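Side-chain contacts in formyltransferase PseJ (Anoxybacillus kamchatkensis G10, PDB 6EDK), which is a member of the formyl transferase family, a single-chain alpha/beta protein built on a mixed beta-sheet: residues A[143-147]-A[148-152]; A[153-156]-A[157-161]; A[190-193]-A[194-197]. All coordinates share one frame; numbering follows the deposited sequence.

Contact 1 of 3, residues A[143-147]-A[148-152]; sequences ENDTL and RTTYE
The hydroxyl of Thr-149 is gripped from two directions at the start of helix 147-169: OG1 donates to OD1 of Asp-145 at 2.6 Å. It also accepts from the backbone N of Thr-146 at 2.8 Å, a nearly straight bond (170°). Thr-146, at the N-cap, accepts in return, its OG1 taking the N-H of Thr-149 at 3.1 Å. These reciprocal bonds make a capping box, which satisfies backbone groups at the first turn, where helical partners are lacking. Threonine suits both places because its short side chain can curl back on the main chain: in each, OG1 sits between its own backbone N and carbonyl carbon.

Asp-145 extends the box by one residue. Its OD1 is approached on the anti side, 32° out of the carboxylate plane, while OD2 turns to the N-H of Tyr-142 and to a salt bridge with Arg-153, so both oxygens of this buried acid are used. Beyond the cap, the helix proceeds with ordinary bonds, such as Tyr-151 N to Leu-147 O at 2.9 Å. Leu-147 faces inward onto helix 106-112, and Arg-148 leads outward to a salt bridge with Asp-203. Next to the box, the methyl CG2 of Thr-150 lies 3.6 Å from CB of Asp-145.

Contact 2 of 3, residues A[153-156]-A[157-161]; sequences RLTQ and TIEKL
Thr-157 folds its hydroxyl back onto the carbonyl of Arg-153, one turn earlier in helix 147-169, and OG1 donates to Arg-153 O at 2.6 Å. The same oxygen also accepts the regular helical bond from Thr-157 N at 2.9 Å. The two donors reach it from opposite faces of the carbonyl plane, so they share one acceptor without competing for the same place. The hydroxyl can do this because OG1 lies anti to its carbonyl carbon and beside the backbone N (chi1 -54°), a position that directs it back along the helix. The remaining hydrogen bonds are the i to i+4 ladder of an alpha-helix: Ile-158 N to Leu-154 O and Lys-160 N to Gln-156 O, both 2.9 Å, and Glu-159 N to Thr-155 O at 3.2 Å.

Van der Waals packing joins Thr-155 to Glu-159. Their side chains run alongside each other, with the methyl CG2 of Thr-155 3.2 Å from OE2 of Glu-159. CG of Glu-159 comes as close as 3.1 Å to Thr-155 O, a tight contact. On the inward side Leu-154, Ile-158 and Leu-161 are buried against Val-119 of strand 118-123, where branched aliphatic chains fill the space between helix and sheet.

Several polar ends have their strongest partners elsewhere. OG1 of Thr-155 bonds to Tyr-151 O, OE2 of Glu-159 to the hydroxyl of Tyr-72, and NH1 of Arg-153 is engaged by the acid of the preceding cap. NE2 of Gln-156 comes no nearer to OE1 of Glu-159 than 4.0 Å, with amide and carboxylate planes 75° apart. Between these two segments, then, the backbone ladder and one threonine hydroxyl supply the hydrogen bonding, while the polar ends of Arg-153, Thr-155 and Glu-159 bond outside them.

Contact 3 of 3, residues A[190-193]-A[194-197]; sequences DKEK and YLYL
Tyr-194 carries the aliphatic part of Lys-193 over one face of its ring, a CH-pi contact in which CG of Lys-193 stands 4.0 Å from the ring centroid of Tyr-194 and 29° off the normal. The two neighbouring side chains run the same way. Lysine reaches this place because its CG lies between the backbone N and the carbonyl carbon (chi1 55°) and the chain then bends repeatedly, bringing NZ to 3.8 Å from Tyr-194 OH. The tyrosine offers a broad apolar face to methylenes, and its side chain also touches Leu-112 at the end of helix 106-112.

Leu-195 packs against Lys-191 and Glu-192. Its CD2 meets CD of Lys-191 at 3.8 Å, and CD1 approaches OE2 of Glu-192 at 3.2 Å. A branched side chain can thus touch two long polar neighbours at once. The ammonium of Lys-191 continues past the leucine to a salt bridge with Asp-105 and a bond to Leu-188 O.

Backbone bonds three residues apart close the turns beneath these chains. Tyr-194 N reaches Lys-191 O at 2.8 Å; the bond from Leu-195 N to Glu-192 O is longer, 3.3 Å, with its donor well above the carbonyl plane (65°). A water extends the pattern, donating to Glu-192 O at 2.8 Å and accepting from Tyr-196 N at 3.0 Å. The chemistry is that of a surface turn: the carbon portions of lysines shelter against Tyr-194 and Leu-195, and water completes bonding that the backbone does not make directly.

Contacts 1 and 2 are successive portions of helix 147-169, both partly buried, and the salt bridge between Asp-145 and Arg-153 ties the cap to the next turns. Contact 3 belongs to a separate loop after strand 185-186 and is a surface contact, its nearest atoms about 7 Å from contact 1 and about 14 Å from contact 2. Contacts 1 and 3 share a neighbour, helix 106-112, whereas contact 2 packs on the sheet. The chemistry follows position: side-chain hydroxyls serve the helix start in contact 1, regular backbone bonds dominate mid-helix in contact 2, and contact 3 relies on carbon-to-ring packing, backbone bonds three residues apart and water.

Contact 1 of 3, residues A[143-147]-A[148-152]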
loop_
_atom_site.group_PDB
_atom_site.type_symbol
_atom_site.label_atom_id
_atom_site.label_comp_id
_atom_site.label_asym_id
_atom_site.label_seq_id
_atom_site.Cartn_x
_atom_site.Cartn_y
_atom_site.Cartn_z
ATOM N N GLU A 143 10.252 22.215 3.022
ATOM C CA GLU A 143 10.277 23.243 1.995
ATOM C C GLU A 143 10.988 22.818 0.730
ATOM O O GLU A 143 10.515 23.138 -0.368
ATOM C CB GLU A 143 10.949 24.531 2.536
ATOM C CG GLU A 143 11.014 25.669 1.494
ATOM C CD GLU A 143 11.849 26.889 1.941
ATOM O OE1 GLU A 143 12.397 26.890 3.073
ATOM O OE2 GLU A 143 11.958 27.851 1.143
ATOM N N ASN A 144 12.119 22.131 0.837
ATOM C CA ASN A 144 12.885 21.818 -0.370
ATOM C C ASN A 144 12.807 20.335 -0.773
ATOM O O ASN A 144 13.616 19.869 -1.593
ATOM C CB ASN A 144 14.343 22.258 -0.202
ATOM C CG ASN A 144 14.514 23.801 -0.264
ATOM O OD1 ASN A 144 14.841 24.450 0.728
ATOM N ND2 ASN A 144 14.257 24.382 -1.428
ATOM N N ASP A 145 11.807 19.607 -0.281
ATOM C CA ASP A 145 11.647 18.212 -0.704
ATOM C C ASP A 145 11.452 18.107 -2.222
ATOM O O ASP A 145 10.914 19.014 -2.911
ATOM C CB ASP A 145 10.428 17.573 -0.043
ATOM C CG ASP A 145 10.738 16.835 1.188
ATOM O OD1 ASP A 145 11.805 16.201 1.249
ATOM O OD2 ASP A 145 9.919 16.895 2.111
ATOM N N THR A 146 11.760 16.906 -2.731
ATOM C CA THR A 146 11.506 16.536 -4.108
ATOM C C THR A 146 10.553 15.330 -4.134
ATOM O O THR A 146 10.253 14.775 -3.113
ATOM C CB THR A 146 12.815 16.175 -4.797
ATOM O OG1 THR A 146 13.373 15.059 -4.112
ATOM C CG2 THR A 146 13.803 17.356 -4.746
ATOM N N LEU A 147 10.063 14.943 -5.312
ATOM C CA LEU A 147 9.273 13.719 -5.364
ATOM C C LEU A 147 10.085 12.534 -4.877
ATOM O O LEU A 147 9.531 11.655 -4.246
ATOM C CB LEU A 147 8.760 13.428 -6.770
ATOM C CG LEU A 147 7.701 14.450 -7.240
ATOM C CD1 LEU A 147 7.414 14.243 -8.717
ATOM C CD2 LEU A 147 6.404 14.394 -6.439
ATOM N N ARG A 148 11.383 12.489 -5.185
ATOM C CA ARG A 148 12.206 11.381 -4.702
ATOM C C ARG A 148 12.245 11.348 -3.191
ATOM O O ARG A 148 12.126 10.302 -2.596
ATOM C CB ARG A 148 13.631 11.491 -5.222
ATOM C CG ARG A 148 14.521 10.300 -4.877
ATOM C CD ARG A 148 15.979 10.520 -5.297
ATOM N NE ARG A 148 16.126 10.669 -6.758
ATOM C CZ ARG A 148 16.062 9.653 -7.610
ATOM N NH1 ARG A 148 15.834 8.435 -7.163
ATOM N NH2 ARG A 148 16.205 9.863 -8.909
ATOM N N THR A 149 12.534 12.490 -2.557
ATOM C CA THR A 149 12.731 12.463 -1.113
ATOM C C THR A 149 11.432 12.193 -0.381
ATOM O O THR A 149 11.458 11.478 0.622
ATOM C CB THR A 149 13.391 13.765 -0.560
ATOM O OG1 THR A 149 12.672 14.962 -0.895
ATOM C CG2 THR A 149 14.832 13.880 -1.138
ATOM N N THR A 150 10.290 12.682 -0.909
ATOM C CA THR A 150 8.992 12.388 -0.286
ATOM C C THR A 150 8.591 10.938 -0.522
ATOM O O THR A 150 8.162 10.288 0.417
ATOM C CB THR A 150 7.895 13.289 -0.793
ATOM O OG1 THR A 150 7.849 13.294 -2.229
ATOM C CG2 THR A 150 8.221 14.753 -0.392
ATOM N N TYR A 151 8.803 10.420 -1.736
ATOM C CA TYR A 151 8.549 8.963 -1.978
ATOM C C TYR A 151 9.381 8.071 -1.068
ATOM O O TYR A 151 8.868 7.095 -0.464
ATOM C CB TYR A 151 8.825 8.656 -3.449
ATOM C CG TYR A 151 8.562 7.195 -3.837
ATOM C CD1 TYR A 151 9.547 6.227 -3.671
ATOM C CD2 TYR A 151 7.315 6.794 -4.317
ATOM C CE1 TYR A 151 9.298 4.874 -4.017
ATOM C CE2 TYR A 151 7.052 5.451 -4.644
ATOM C CZ TYR A 151 8.048 4.511 -4.495
ATOM O OH TYR A 151 7.775 3.201 -4.849
ATOM N N GLU A 152 10.662 8.362 -0.950
ATOM C CA GLU A 152 11.497 7.555 -0.050
ATOM C C GLU A 152 11.025 7.657 1.366
ATOM O O GLU A 152 11.062 6.697 2.083
ATOM C CB GLU A 152 12.967 7.991 -0.152
ATOM C CG GLU A 152 13.637 7.462 -1.397
ATOM C CD GLU A 152 13.541 5.924 -1.491
ATOM O OE1 GLU A 152 13.751 5.227 -0.439
ATOM O OE2 GLU A 152 13.215 5.431 -2.611
#

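Contact 2 of 3, residues A[153-156]-A[157-161]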
loop_
_atom_site.group_PDB
_atom_site.type_symbol
_atom_site.label_atom_id
_atom_site.label_comp_id
_atom_site.label_asym_id
_atom_site.label_seq_id
_atom_site.Cartn_x
_atom_site.Cartn_y
_atom_site.Cartn_z
ATOM N N ARG A 153 10.614 8.839 1.832
ATOM C CA ARG A 153 10.131 8.924 3.197
ATOM C C ARG A 153 8.835 8.124 3.407
ATOM O O ARG A 153 8.642 7.492 4.457
ATOM C CB ARG A 153 9.920 10.421 3.557
ATOM C CG ARG A 153 9.631 10.620 4.974
ATOM C CD ARG A 153 9.393 12.129 5.315
ATOM N NE ARG A 153 10.659 12.857 5.171
ATOM C CZ ARG A 153 10.889 13.792 4.273
ATOM N NH1 ARG A 153 9.928 14.166 3.440
ATOM N NH2 ARG A 153 12.079 14.376 4.251
ATOM N N LEU A 154 7.925 8.140 2.413
ATOM C CA LEU A 154 6.716 7.345 2.542
ATOM C C LEU A 154 7.076 5.858 2.587
ATOM O O LEU A 154 6.526 5.108 3.390
ATOM C CB LEU A 154 5.783 7.598 1.342
ATOM C CG LEU A 154 5.219 9.027 1.272
ATOM C CD1 LEU A 154 4.534 9.118 -0.118
ATOM C CD2 LEU A 154 4.226 9.325 2.344
ATOM N N THR A 155 8.004 5.440 1.729
ATOM C CA THR A 155 8.395 4.012 1.685
ATOM C C THR A 155 8.970 3.562 3.031
ATOM O O THR A 155 8.589 2.519 3.578
ATOM C CB THR A 155 9.418 3.811 0.553
ATOM O OG1 THR A 155 8.700 3.963 -0.682
ATOM C CG2 THR A 155 10.026 2.455 0.639
ATOM N N GLN A 156 9.869 4.358 3.600
ATOM C CA GLN A 156 10.407 4.015 4.907
ATOM C C GLN A 156 9.360 4.030 5.986
ATOM O O GLN A 156 9.358 3.185 6.896
ATOM C CB GLN A 156 11.537 5.023 5.284
ATOM C CG GLN A 156 12.786 4.897 4.421
ATOM C CD GLN A 156 13.353 3.446 4.347
ATOM O OE1 GLN A 156 13.645 2.836 5.360
ATOM N NE2 GLN A 156 13.487 2.916 3.120
ATOM N N THR A 157 8.452 4.998 5.937
ATOM C CA THR A 157 7.410 5.080 6.942
ATOM C C THR A 157 6.413 3.911 6.884
ATOM O O THR A 157 6.039 3.366 7.924
ATOM C CB THR A 157 6.652 6.404 6.803
ATOM O OG1 THR A 157 7.572 7.526 6.840
ATOM C CG2 THR A 157 5.628 6.587 7.869
ATOM N N ILE A 158 5.983 3.510 5.701
ATOM C CA ILE A 158 4.994 2.403 5.711
ATOM C C ILE A 158 5.669 1.052 6.113
ATOM O O ILE A 158 5.040 0.226 6.760
ATOM C CB ILE A 158 4.300 2.256 4.350
ATOM C CG1 ILE A 158 3.031 1.382 4.497
ATOM C CG2 ILE A 158 5.246 1.757 3.229
ATOM C CD1 ILE A 158 2.042 1.552 3.374
ATOM N N GLU A 159 6.933 0.836 5.733
ATOM C CA GLU A 159 7.684 -0.368 6.150
ATOM C C GLU A 159 7.874 -0.344 7.632
ATOM O O GLU A 159 7.653 -1.338 8.303
ATOM C CB GLU A 159 8.978 -0.444 5.395
ATOM C CG GLU A 159 8.760 -0.543 3.850
ATOM C CD GLU A 159 9.994 -0.462 2.998
ATOM O OE1 GLU A 159 11.123 -0.313 3.527
ATOM O OE2 GLU A 159 9.875 -0.544 1.729
ATOM N N LYS A 160 8.202 0.828 8.200
ATOM C CA LYS A 160 8.233 0.935 9.655
ATOM C C LYS A 160 6.895 0.639 10.291
ATOM O O LYS A 160 6.821 -0.036 11.313
ATOM C CB LYS A 160 8.710 2.352 10.005
ATOM C CG LYS A 160 8.951 2.590 11.465
ATOM C CD LYS A 160 9.439 4.028 11.785
ATOM C CE LYS A 160 9.607 4.147 13.302
ATOM N NZ LYS A 160 9.557 5.559 13.769
ATOM N N LEU A 161 5.817 1.240 9.783
ATOM C CA LEU A 161 4.501 1.078 10.381
ATOM C C LEU A 161 4.067 -0.387 10.336
ATOM O O LEU A 161 3.479 -0.917 11.291
ATOM C CB LEU A 161 3.491 1.938 9.575
ATOM C CG LEU A 161 2.048 1.998 10.046
ATOM C CD1 LEU A 161 1.913 2.685 11.401
ATOM C CD2 LEU A 161 1.153 2.724 9.028
#

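Contact 3 of 3, residues A[190-193]-A[194-197]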
loop_
_atom_site.group_PDB
_atom_site.type_symbol
_atom_site.label_atom_id
_atom_site.label_comp_id
_atom_site.label_asym_id
_atom_site.label_seq_id
_atom_site.Cartn_x
_atom_site.Cartn_y
_atom_site.Cartn_z
ATOM N N ASP A 190 -3.931 9.579 -15.471
ATOM C CA ASP A 190 -4.405 10.890 -15.079
ATOM C C ASP A 190 -3.310 11.913 -14.955
ATOM O O ASP A 190 -3.593 13.113 -15.087
ATOM C CB ASP A 190 -5.192 10.771 -13.760
ATOM C CG ASP A 190 -6.459 9.958 -13.904
ATOM O OD1 ASP A 190 -6.831 9.664 -15.049
ATOM O OD2 ASP A 190 -7.091 9.600 -12.888
ATOM N N LYS A 191 -2.064 11.498 -14.723
ATOM C CA LYS A 191 -0.987 12.463 -14.549
ATOM C C LYS A 191 -0.440 13.050 -15.861
ATOM O O LYS A 191 0.356 14.017 -15.818
ATOM C CB LYS A 191 0.167 11.802 -13.776
ATOM C CG LYS A 191 0.837 10.642 -14.435
ATOM C CD LYS A 191 2.137 10.292 -13.681
ATOM C CE LYS A 191 2.811 9.007 -14.166
ATOM N NZ LYS A 191 1.913 7.835 -14.074
ATOM N N GLU A 192 -0.873 12.550 -17.022
ATOM C CA GLU A 192 -0.239 12.963 -18.284
ATOM C C GLU A 192 -0.262 14.473 -18.497
ATOM O O GLU A 192 0.742 15.064 -18.899
ATOM C CB GLU A 192 -0.917 12.256 -19.455
ATOM C CG GLU A 192 -0.405 10.837 -19.689
ATOM C CD GLU A 192 1.034 10.820 -20.208
ATOM O OE1 GLU A 192 1.323 11.445 -21.272
ATOM O OE2 GLU A 192 1.881 10.193 -19.531
ATOM N N LYS A 193 -1.383 15.127 -18.229
ATOM C CA LYS A 193 -1.403 16.561 -18.493
ATOM C C LYS A 193 -0.542 17.369 -17.537
ATOM O O LYS A 193 -0.436 18.589 -17.707
ATOM C CB LYS A 193 -2.837 17.090 -18.465
ATOM C CG LYS A 193 -3.609 16.787 -17.198
ATOM C CD LYS A 193 -5.087 16.585 -17.490
ATOM C CE LYS A 193 -5.744 17.875 -17.966
ATOM N NZ LYS A 193 -5.650 18.962 -16.942
ATOM N N TYR A 194 0.079 16.733 -16.539
ATOM C CA TYR A 194 0.914 17.446 -15.587
ATOM C C TYR A 194 2.385 17.106 -15.715
ATOM O O TYR A 194 3.222 17.789 -15.095
ATOM C CB TYR A 194 0.417 17.144 -14.158
ATOM C CG TYR A 194 -0.990 17.634 -13.923
ATOM C CD1 TYR A 194 -1.244 18.983 -13.735
ATOM C CD2 TYR A 194 -2.065 16.764 -13.892
ATOM C CE1 TYR A 194 -2.536 19.449 -13.510
ATOM C CE2 TYR A 194 -3.364 17.234 -13.663
ATOM C CZ TYR A 194 -3.579 18.571 -13.486
ATOM O OH TYR A 194 -4.848 19.060 -13.267
ATOM N N LEU A 195 2.732 16.112 -16.537
ATOM C CA LEU A 195 4.133 15.710 -16.662
ATOM C C LEU A 195 5.043 16.866 -17.056
ATOM O O LEU A 195 6.237 16.824 -16.786
ATOM C CB LEU A 195 4.270 14.584 -17.680
ATOM C CG LEU A 195 3.624 13.241 -17.327
ATOM C CD1 LEU A 195 4.121 12.127 -18.275
ATOM C CD2 LEU A 195 3.863 12.803 -15.891
ATOM N N TYR A 196 4.510 17.901 -17.711
ATOM C CA TYR A 196 5.336 19.028 -18.116
ATOM C C TYR A 196 5.864 19.779 -16.907
ATOM O O TYR A 196 6.814 20.558 -17.036
ATOM C CB TYR A 196 4.527 19.973 -19.032
ATOM C CG TYR A 196 3.575 20.866 -18.283
ATOM C CD1 TYR A 196 2.273 20.470 -18.028
ATOM C CD2 TYR A 196 3.994 22.113 -17.799
ATOM C CE1 TYR A 196 1.403 21.281 -17.303
ATOM C CE2 TYR A 196 3.146 22.932 -17.084
ATOM C CZ TYR A 196 1.849 22.513 -16.832
ATOM O OH TYR A 196 1.009 23.326 -16.108
ATOM N N LEU A 197 5.229 19.586 -15.740
ATOM C CA LEU A 197 5.738 20.193 -14.513
ATOM C C LEU A 197 6.965 19.468 -13.996
ATOM O O LEU A 197 7.806 20.101 -13.357
ATOM C CB LEU A 197 4.640 20.188 -13.450
ATOM C CG LEU A 197 3.447 21.104 -13.722
ATOM C CD1 LEU A 197 2.296 20.738 -12.816
ATOM C CD2 LEU A 197 3.823 22.556 -13.513
HETATM O O HOH W 1 2.182 17.316 -19.552
#